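Local coordinates for protein aminopeptidase YwaD (Bacillus subtilis, PDB 6HC6) that hydrolyses peptides from their amino end, releasing residues such as leucine, arginine and lysine with the aid of two zinc ions, at residues 110-115 against 253-258; 260-265 against 399-404; 386-391 against 412-417. One frame throughout, in Å; residues are numbered along the deposited sequence.

Contact 1 of 3, residues 110-115 against 253-258; sequences LLQAAS and SVPFSP
Gln112 meets Pro255 and Phe256 where a strand of the PA-type sheet lies against a type II beta turn of the M28 peptidase. The turn runs from Val254 to Ser257 in the loop between strand 244-250 and helix 260-277.

The meeting itself is by van der Waals contact. The Gln112 chain starts with CG anti to the carbonyl carbon and then folds sharply at chi2 (-92°), which lays the amide against the turn instead of extending it past. Its OE1 comes within 3.2 Å of Pro255 CG, and the same oxygen accepts a weak hydrogen bond from Thr186 outside the two segments. On the other branch, Gln112 NE2 lies obliquely to the Phe256 ring, 3.7 Å from CE2, with amide and ring planes 70° apart. Gln112 CG takes a different place, in the plane of that ring at its edge, 4.0 Å from Phe256 CE2. A glutamine suits this partly exposed seam, since its CG packs at the ring edge while OE1 keeps a polar partner in Thr186.

The turn depends on its backbone torsions. Pro255 fits the second position, where its ring fixes phi near the value required. Phe256 follows with a positive phi of 70°, usual there for glycine, and its ring lies at the surface, its CE2 edge meeting Gln112. Val254, at the start of the turn, touches the metal ligands Glu295 and His401, so the loop faces the PA-type sheet with one part and the zinc site with another.

Hydrogen bonds fasten the loop internally. Ser257 N donates to Val254 O at 3.1 Å, closing the turn. Ser253 OG, also bonded to the backbone N of Arg62, donates to Ser257 O at 2.9 Å, tilted slightly from the carbonyl plane.

Contact 2 of 3, residues 260-265 against 399-404; sequences ANDNGS and WYHTPE. With ZN (zinc ion), chain E; ZN (zinc ion), chain D.
With CG of Asp262 anti to the backbone N (chi1 -170°) and CG of His401 swung beside its own (chi1 -77°), carboxylate and imidazole reach one zinc ion from two segments. Asp262 OD2 binds it at 2.0 Å and His401 NE2 at 2.1 Å. Asp262 OD2 and His401 NE2 are 2.9 Å apart because they share the metal, without a hydrogen bond between them; OD2 sits at the edge of the imidazole, and the two flat groups are nearly coplanar, 8° apart. Asp262 OD1 binds the second zinc at 2.0 Å, and one water also joins both ions. A short two-branched carboxylate suits this bridging role.

Tyr400 places CZ over the centre of the His401 ring and brings CE1 within 3.4 Å of Asp262 OD2, while its hydroxyl is hydrogen-bonded to Glu452 OE1, itself a zinc ligand. An alanine here is likely to leave one imidazole face uncovered and Glu452 without that hydroxyl partner. His401 ND1 is held by Asp453.

Glu452, from near the C-terminus, also binds the His401 zinc. With His250 and Asp323 at the OD1 ion and Glu295 at the other, Asp262 and His401 make up the co-catalytic dinuclear zinc site of M28 aminopeptidases.

Contact 3 of 3, residues 386-391 against 412-417; sequences FIWGDP and KERLQQ
Trp388 lays one indole face against the aliphatic part of Arg414, the tight half of this strand-to-helix contact. The arginine chain bends at chi2 (-96°), which sets CD over the ring system, 3.6 Å from Trp388 CE2, in a CH-pi contact with the five-membered ring. Close by, Trp388 CZ2 comes within 3.4 Å of Arg414 O on the first turn of the helix. Tryptophan offers the broad flat surface this needs, and arginine supplies methylenes for it as well as a guanidinium whose NH1 and NH2 hydrogen-bond to the carbonyl oxygens of Thr327, Trp329 and Glu330. That guanidinium gives the indole at most a weak cation-pi attraction.

The looser side belongs to Gln417, which is partly exposed. Its CG touches the indole at the edge, in the ring plane, 3.7 Å from Trp388 CH2, and its amide leads away from the strand.

Within the fold, Trp388 stands on strand 382-389, between strands 316-322 and 334-339 of the peptidase sheet, touching Leu335 on the latter and Ala418, one turn beyond Arg414 in helix 412-430, while Gln417 leans on Ile358 of helix 346-358.

How the contacts relate
Contact 2 is the hub, since it holds the zinc ions, and the other two flank it. Its centre is about 13 Å from that of contact 1 and about 14 Å from that of contact 3, whereas the centres of contacts 1 and 3 are about 26 Å apart and the two do not touch. Contact 1 abuts the site directly: Val254 CG1 packs 3.5 Å from His401 NE2, and Ser257 OG makes a weak hydrogen bond to Thr402 O. Contact 3 reaches it more remotely, through Leu415 CD2 at 4.0 Å from Ser265 CB on helix 260-277. The side chains of Pro255 and Trp388 stand about 9 and 12 Å from a zinc ion.

Contact 1 of 3, residues 110-115 against 253-258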
# COMPACT_ATOMS: atom_id res chain seq x y z
N LEU A 110 -1.02 -23.34 3.65
CA LEU A 110 -0.37 -22.08 3.34
C LEU A 110 -0.87 -20.98 4.27
O LEU A 110 -2.06 -20.90 4.56
CB LEU A 110 -0.64 -21.69 1.90
CG LEU A 110 -0.06 -22.62 0.85
CD1 LEU A 110 -0.27 -22.02 -0.54
CD2 LEU A 110 1.41 -22.85 1.13
N LEU A 111 0.04 -20.11 4.70
CA LEU A 111 -0.31 -19.08 5.66
C LEU A 111 0.36 -17.77 5.29
O LEU A 111 1.33 -17.73 4.54
CB LEU A 111 0.09 -19.48 7.09
CG LEU A 111 1.58 -19.56 7.44
CD1 LEU A 111 2.16 -18.20 7.87
CD2 LEU A 111 1.82 -20.57 8.55
N GLN A 112 -0.18 -16.69 5.84
CA GLN A 112 0.49 -15.40 5.84
C GLN A 112 0.51 -14.91 7.28
O GLN A 112 -0.54 -14.82 7.92
CB GLN A 112 -0.23 -14.39 4.94
CG GLN A 112 0.22 -14.46 3.50
CD GLN A 112 1.35 -13.50 3.23
OE1 GLN A 112 1.13 -12.31 3.04
NE2 GLN A 112 2.58 -14.01 3.24
N ALA A 113 1.71 -14.62 7.79
CA ALA A 113 1.87 -14.24 9.17
C ALA A 113 1.67 -12.74 9.32
O ALA A 113 2.03 -11.96 8.43
CB ALA A 113 3.25 -14.65 9.69
N ALA A 114 1.08 -12.34 10.43
CA ALA A 114 0.80 -10.93 10.67
C ALA A 114 2.06 -10.22 11.14
O ALA A 114 2.71 -10.65 12.11
CB ALA A 114 -0.31 -10.78 11.71
N SER A 115 2.42 -9.14 10.46
CA SER A 115 3.50 -8.30 10.94
C SER A 115 3.20 -7.83 12.36
O SER A 115 2.06 -7.47 12.68
CB SER A 115 3.68 -7.10 10.00
OG SER A 115 4.73 -6.26 10.42
N SER A 253 4.63 -4.00 -3.00
CA SER A 253 3.38 -4.72 -3.19
C SER A 253 3.24 -5.77 -2.09
O SER A 253 4.19 -6.04 -1.35
CB SER A 253 3.30 -5.38 -4.57
OG SER A 253 4.18 -6.48 -4.66
N VAL A 254 2.05 -6.35 -1.98
CA VAL A 254 1.78 -7.36 -0.95
C VAL A 254 2.32 -8.71 -1.41
O VAL A 254 2.51 -8.94 -2.62
CB VAL A 254 0.28 -7.46 -0.61
CG1 VAL A 254 -0.28 -6.09 -0.15
CG2 VAL A 254 -0.51 -8.01 -1.79
N PRO A 255 2.62 -9.63 -0.48
CA PRO A 255 3.13 -10.94 -0.88
C PRO A 255 2.23 -11.63 -1.90
O PRO A 255 1.00 -11.53 -1.85
CB PRO A 255 3.16 -11.71 0.45
CG PRO A 255 3.41 -10.67 1.47
CD PRO A 255 2.64 -9.44 0.98
N PHE A 256 2.87 -12.33 -2.84
CA PHE A 256 2.26 -13.11 -3.91
C PHE A 256 1.60 -12.24 -4.96
O PHE A 256 1.05 -12.79 -5.92
CB PHE A 256 1.23 -14.13 -3.41
CG PHE A 256 1.75 -14.99 -2.30
CD1 PHE A 256 2.73 -15.95 -2.55
CD2 PHE A 256 1.30 -14.82 -1.00
CE1 PHE A 256 3.22 -16.74 -1.53
CE2 PHE A 256 1.79 -15.60 0.03
CZ PHE A 256 2.76 -16.56 -0.24
N SER A 257 1.63 -10.92 -4.82
CA SER A 257 1.04 -10.08 -5.86
C SER A 257 2.13 -9.43 -6.69
O SER A 257 2.99 -8.74 -6.13
CB SER A 257 0.15 -9.00 -5.25
OG SER A 257 -0.19 -8.00 -6.20
N PRO A 258 2.12 -9.59 -8.02
CA PRO A 258 3.05 -8.82 -8.85
C PRO A 258 2.87 -7.32 -8.71
O PRO A 258 3.75 -6.57 -9.14
CB PRO A 258 2.72 -9.26 -10.29
CG PRO A 258 1.95 -10.58 -10.13
CD PRO A 258 1.24 -10.47 -8.81

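Contact 2 of 3, residues 260-265 against 399-404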
# COMPACT_ATOMS: atom_id res chain seq x y z
N ALA A 260 1.11 -5.11 -10.22
CA ALA A 260 1.09 -4.32 -11.45
C ALA A 260 0.28 -3.05 -11.27
O ALA A 260 0.77 -1.94 -11.53
CB ALA A 260 0.54 -5.16 -12.60
N ASN A 261 -0.97 -3.19 -10.79
CA ASN A 261 -1.78 -2.00 -10.53
C ASN A 261 -1.57 -1.40 -9.14
O ASN A 261 -1.58 -0.17 -8.99
CB ASN A 261 -3.27 -2.31 -10.73
CG ASN A 261 -4.06 -1.04 -10.88
OD1 ASN A 261 -3.60 -0.10 -11.54
ND2 ASN A 261 -5.23 -0.96 -10.22
N ASP A 262 -1.42 -2.24 -8.10
CA ASP A 262 -1.13 -1.78 -6.73
C ASP A 262 0.31 -2.16 -6.38
O ASP A 262 0.53 -3.21 -5.79
CB ASP A 262 -2.12 -2.43 -5.73
CG ASP A 262 -2.03 -1.81 -4.35
OD1 ASP A 262 -1.52 -0.67 -4.25
OD2 ASP A 262 -2.47 -2.47 -3.36
N ASN A 263 1.28 -1.29 -6.69
CA ASN A 263 1.09 0.03 -7.27
C ASN A 263 2.18 0.31 -8.29
O ASN A 263 2.75 1.40 -8.34
CB ASN A 263 1.09 1.10 -6.17
CG ASN A 263 0.77 2.48 -6.70
OD1 ASN A 263 0.00 2.61 -7.66
ND2 ASN A 263 1.34 3.52 -6.09
N GLY A 264 2.50 -0.69 -9.11
CA GLY A 264 3.35 -0.40 -10.26
C GLY A 264 2.78 0.72 -11.10
O GLY A 264 3.51 1.57 -11.61
N SER A 265 1.45 0.77 -11.21
CA SER A 265 0.80 1.79 -12.02
C SER A 265 1.14 3.19 -11.52
O SER A 265 1.55 4.04 -12.31
CB SER A 265 -0.72 1.57 -12.02
OG SER A 265 -1.26 1.80 -10.71
N TRP A 399 -8.95 -8.09 -8.52
CA TRP A 399 -7.60 -8.64 -8.54
C TRP A 399 -6.69 -8.03 -7.49
O TRP A 399 -5.59 -8.54 -7.27
CB TRP A 399 -7.02 -8.46 -9.94
CG TRP A 399 -7.99 -8.92 -10.99
CD1 TRP A 399 -8.61 -10.14 -11.06
CD2 TRP A 399 -8.48 -8.17 -12.11
NE1 TRP A 399 -9.44 -10.20 -12.15
CE2 TRP A 399 -9.38 -9.00 -12.81
CE3 TRP A 399 -8.24 -6.88 -12.59
CZ2 TRP A 399 -10.03 -8.58 -13.96
CZ3 TRP A 399 -8.88 -6.47 -13.73
CH2 TRP A 399 -9.77 -7.31 -14.40
N TYR A 400 -7.14 -6.95 -6.85
CA TYR A 400 -6.37 -6.23 -5.84
C TYR A 400 -5.86 -7.18 -4.76
O TYR A 400 -6.61 -8.00 -4.23
CB TYR A 400 -7.29 -5.14 -5.26
CG TYR A 400 -6.94 -4.53 -3.94
CD1 TYR A 400 -6.06 -3.46 -3.85
CD2 TYR A 400 -7.55 -4.97 -2.77
CE1 TYR A 400 -5.77 -2.87 -2.64
CE2 TYR A 400 -7.26 -4.39 -1.55
CZ TYR A 400 -6.37 -3.34 -1.49
OH TYR A 400 -6.07 -2.75 -0.28
N HIS A 401 -4.55 -7.09 -4.48
CA HIS A 401 -3.89 -7.87 -3.44
C HIS A 401 -3.95 -9.38 -3.70
O HIS A 401 -3.92 -10.18 -2.76
CB HIS A 401 -4.47 -7.53 -2.06
CG HIS A 401 -3.98 -6.23 -1.50
ND1 HIS A 401 -4.18 -5.85 -0.19
CD2 HIS A 401 -3.29 -5.22 -2.08
CE1 HIS A 401 -3.63 -4.67 0.01
NE2 HIS A 401 -3.09 -4.26 -1.13
N THR A 402 -3.99 -9.78 -4.96
CA THR A 402 -3.97 -11.18 -5.36
C THR A 402 -2.88 -11.40 -6.40
O THR A 402 -2.35 -10.44 -6.97
CB THR A 402 -5.32 -11.64 -5.95
OG1 THR A 402 -5.42 -11.20 -7.30
CG2 THR A 402 -6.52 -11.13 -5.14
N PRO A 403 -2.52 -12.66 -6.68
CA PRO A 403 -1.59 -12.92 -7.79
C PRO A 403 -2.10 -12.42 -9.12
O PRO A 403 -1.32 -12.31 -10.07
CB PRO A 403 -1.44 -14.44 -7.78
CG PRO A 403 -1.74 -14.84 -6.38
CD PRO A 403 -2.79 -13.88 -5.89
N GLU A 404 -3.40 -12.13 -9.23
CA GLU A 404 -3.93 -11.63 -10.49
C GLU A 404 -3.77 -10.12 -10.65
O GLU A 404 -4.23 -9.58 -11.66
CB GLU A 404 -5.41 -12.02 -10.64
CG GLU A 404 -5.65 -13.52 -10.63
CD GLU A 404 -5.18 -14.19 -11.90
OE1 GLU A 404 -4.94 -15.42 -11.87
OE2 GLU A 404 -5.05 -13.49 -12.93
ZN ZN E . -2.18 -2.35 -1.33
ZN ZN D . -1.60 0.96 -3.06
O HOH W 1 -3.53 0.87 -2.57
O HOH W 2 -1.56 -0.13 -1.30

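Contact 3 of 3, residues 386-391 against 412-417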
# COMPACT_ATOMS: atom_id res chain seq x y z
N PHE A 386 -5.11 9.52 -6.02
CA PHE A 386 -5.81 9.28 -7.25
C PHE A 386 -5.91 7.76 -7.49
O PHE A 386 -4.94 7.10 -7.48
CB PHE A 386 -5.11 9.95 -8.42
CG PHE A 386 -5.07 11.44 -8.34
CD1 PHE A 386 -4.16 12.06 -7.55
CD2 PHE A 386 -5.92 12.22 -9.05
CE1 PHE A 386 -4.10 13.42 -7.45
CE2 PHE A 386 -5.88 13.58 -8.97
CZ PHE A 386 -4.96 14.18 -8.19
N ILE A 387 -7.11 7.29 -7.82
CA ILE A 387 -7.34 5.86 -7.98
C ILE A 387 -8.61 5.66 -8.81
O ILE A 387 -9.59 6.40 -8.66
CB ILE A 387 -7.43 5.17 -6.59
CG1 ILE A 387 -7.78 3.68 -6.71
CG2 ILE A 387 -8.43 5.88 -5.71
CD1 ILE A 387 -7.66 2.94 -5.38
N TRP A 388 -8.60 4.66 -9.70
CA TRP A 388 -9.81 4.34 -10.45
C TRP A 388 -10.76 3.53 -9.59
O TRP A 388 -10.34 2.73 -8.75
CB TRP A 388 -9.51 3.53 -11.72
CG TRP A 388 -8.74 4.24 -12.79
CD1 TRP A 388 -7.41 4.06 -13.08
CD2 TRP A 388 -9.24 5.20 -13.71
NE1 TRP A 388 -7.05 4.88 -14.14
CE2 TRP A 388 -8.16 5.59 -14.54
CE3 TRP A 388 -10.49 5.78 -13.93
CZ2 TRP A 388 -8.30 6.52 -15.57
CZ3 TRP A 388 -10.63 6.71 -14.95
CH2 TRP A 388 -9.54 7.07 -15.75
N GLY A 389 -12.06 3.73 -9.82
CA GLY A 389 -13.05 2.99 -9.07
C GLY A 389 -14.33 2.83 -9.86
O GLY A 389 -14.58 3.54 -10.84
N ASP A 390 -15.11 1.84 -9.45
CA ASP A 390 -16.45 1.66 -10.00
C ASP A 390 -17.27 2.92 -9.75
O ASP A 390 -17.49 3.27 -8.58
CB ASP A 390 -17.10 0.45 -9.32
CG ASP A 390 -18.45 0.11 -9.88
OD1 ASP A 390 -19.09 0.97 -10.51
OD2 ASP A 390 -18.89 -1.05 -9.65
N PRO A 391 -17.74 3.63 -10.79
CA PRO A 391 -18.50 4.86 -10.53
C PRO A 391 -19.73 4.64 -9.69
O PRO A 391 -20.19 5.58 -9.03
CB PRO A 391 -18.85 5.35 -11.95
CG PRO A 391 -18.96 4.11 -12.73
CD PRO A 391 -17.84 3.23 -12.20
N LYS A 412 -3.53 0.41 -20.92
CA LYS A 412 -2.81 1.61 -21.34
C LYS A 412 -3.74 2.80 -21.46
O LYS A 412 -3.32 3.95 -21.23
CB LYS A 412 -2.10 1.37 -22.68
CG LYS A 412 -0.69 0.81 -22.55
CD LYS A 412 -0.23 0.17 -23.85
CE LYS A 412 0.23 1.21 -24.86
NZ LYS A 412 0.66 0.57 -26.14
N GLU A 413 -5.00 2.57 -21.85
CA GLU A 413 -5.93 3.69 -21.97
C GLU A 413 -6.21 4.30 -20.60
O GLU A 413 -6.36 5.52 -20.49
CB GLU A 413 -7.24 3.23 -22.61
CG GLU A 413 -7.13 2.88 -24.08
CD GLU A 413 -8.27 1.98 -24.53
OE1 GLU A 413 -8.03 0.76 -24.72
OE2 GLU A 413 -9.40 2.49 -24.68
N ARG A 414 -6.30 3.47 -19.56
CA ARG A 414 -6.50 3.97 -18.21
C ARG A 414 -5.26 4.68 -17.69
O ARG A 414 -5.37 5.73 -17.07
CB ARG A 414 -6.90 2.83 -17.27
CG ARG A 414 -8.30 2.27 -17.58
CD ARG A 414 -9.34 2.92 -16.68
NE ARG A 414 -10.71 2.57 -17.05
CZ ARG A 414 -11.32 1.44 -16.72
NH1 ARG A 414 -10.67 0.52 -16.02
NH2 ARG A 414 -12.58 1.23 -17.07
N LEU A 415 -4.07 4.10 -17.93
CA LEU A 415 -2.84 4.81 -17.60
C LEU A 415 -2.77 6.16 -18.29
O LEU A 415 -2.38 7.16 -17.68
CB LEU A 415 -1.62 3.97 -18.01
CG LEU A 415 -1.35 2.71 -17.19
CD1 LEU A 415 -0.27 1.88 -17.86
CD2 LEU A 415 -0.96 3.09 -15.76
N GLN A 416 -3.15 6.20 -19.57
CA GLN A 416 -3.07 7.43 -20.34
C GLN A 416 -4.02 8.49 -19.79
O GLN A 416 -3.64 9.65 -19.62
CB GLN A 416 -3.38 7.14 -21.81
CG GLN A 416 -3.24 8.34 -22.72
CD GLN A 416 -1.80 8.73 -22.87
OE1 GLN A 416 -0.94 7.89 -23.15
NE2 GLN A 416 -1.51 10.02 -22.67
N GLN A 417 -5.26 8.10 -19.50
CA GLN A 417 -6.24 9.09 -19.03
C GLN A 417 -5.89 9.58 -17.64
O GLN A 417 -5.96 10.79 -17.36
CB GLN A 417 -7.64 8.48 -19.06
CG GLN A 417 -8.74 9.41 -18.51
CD GLN A 417 -8.91 10.70 -19.32
OE1 GLN A 417 -8.30 11.73 -19.01
NE2 GLN A 417 -9.76 10.65 -20.34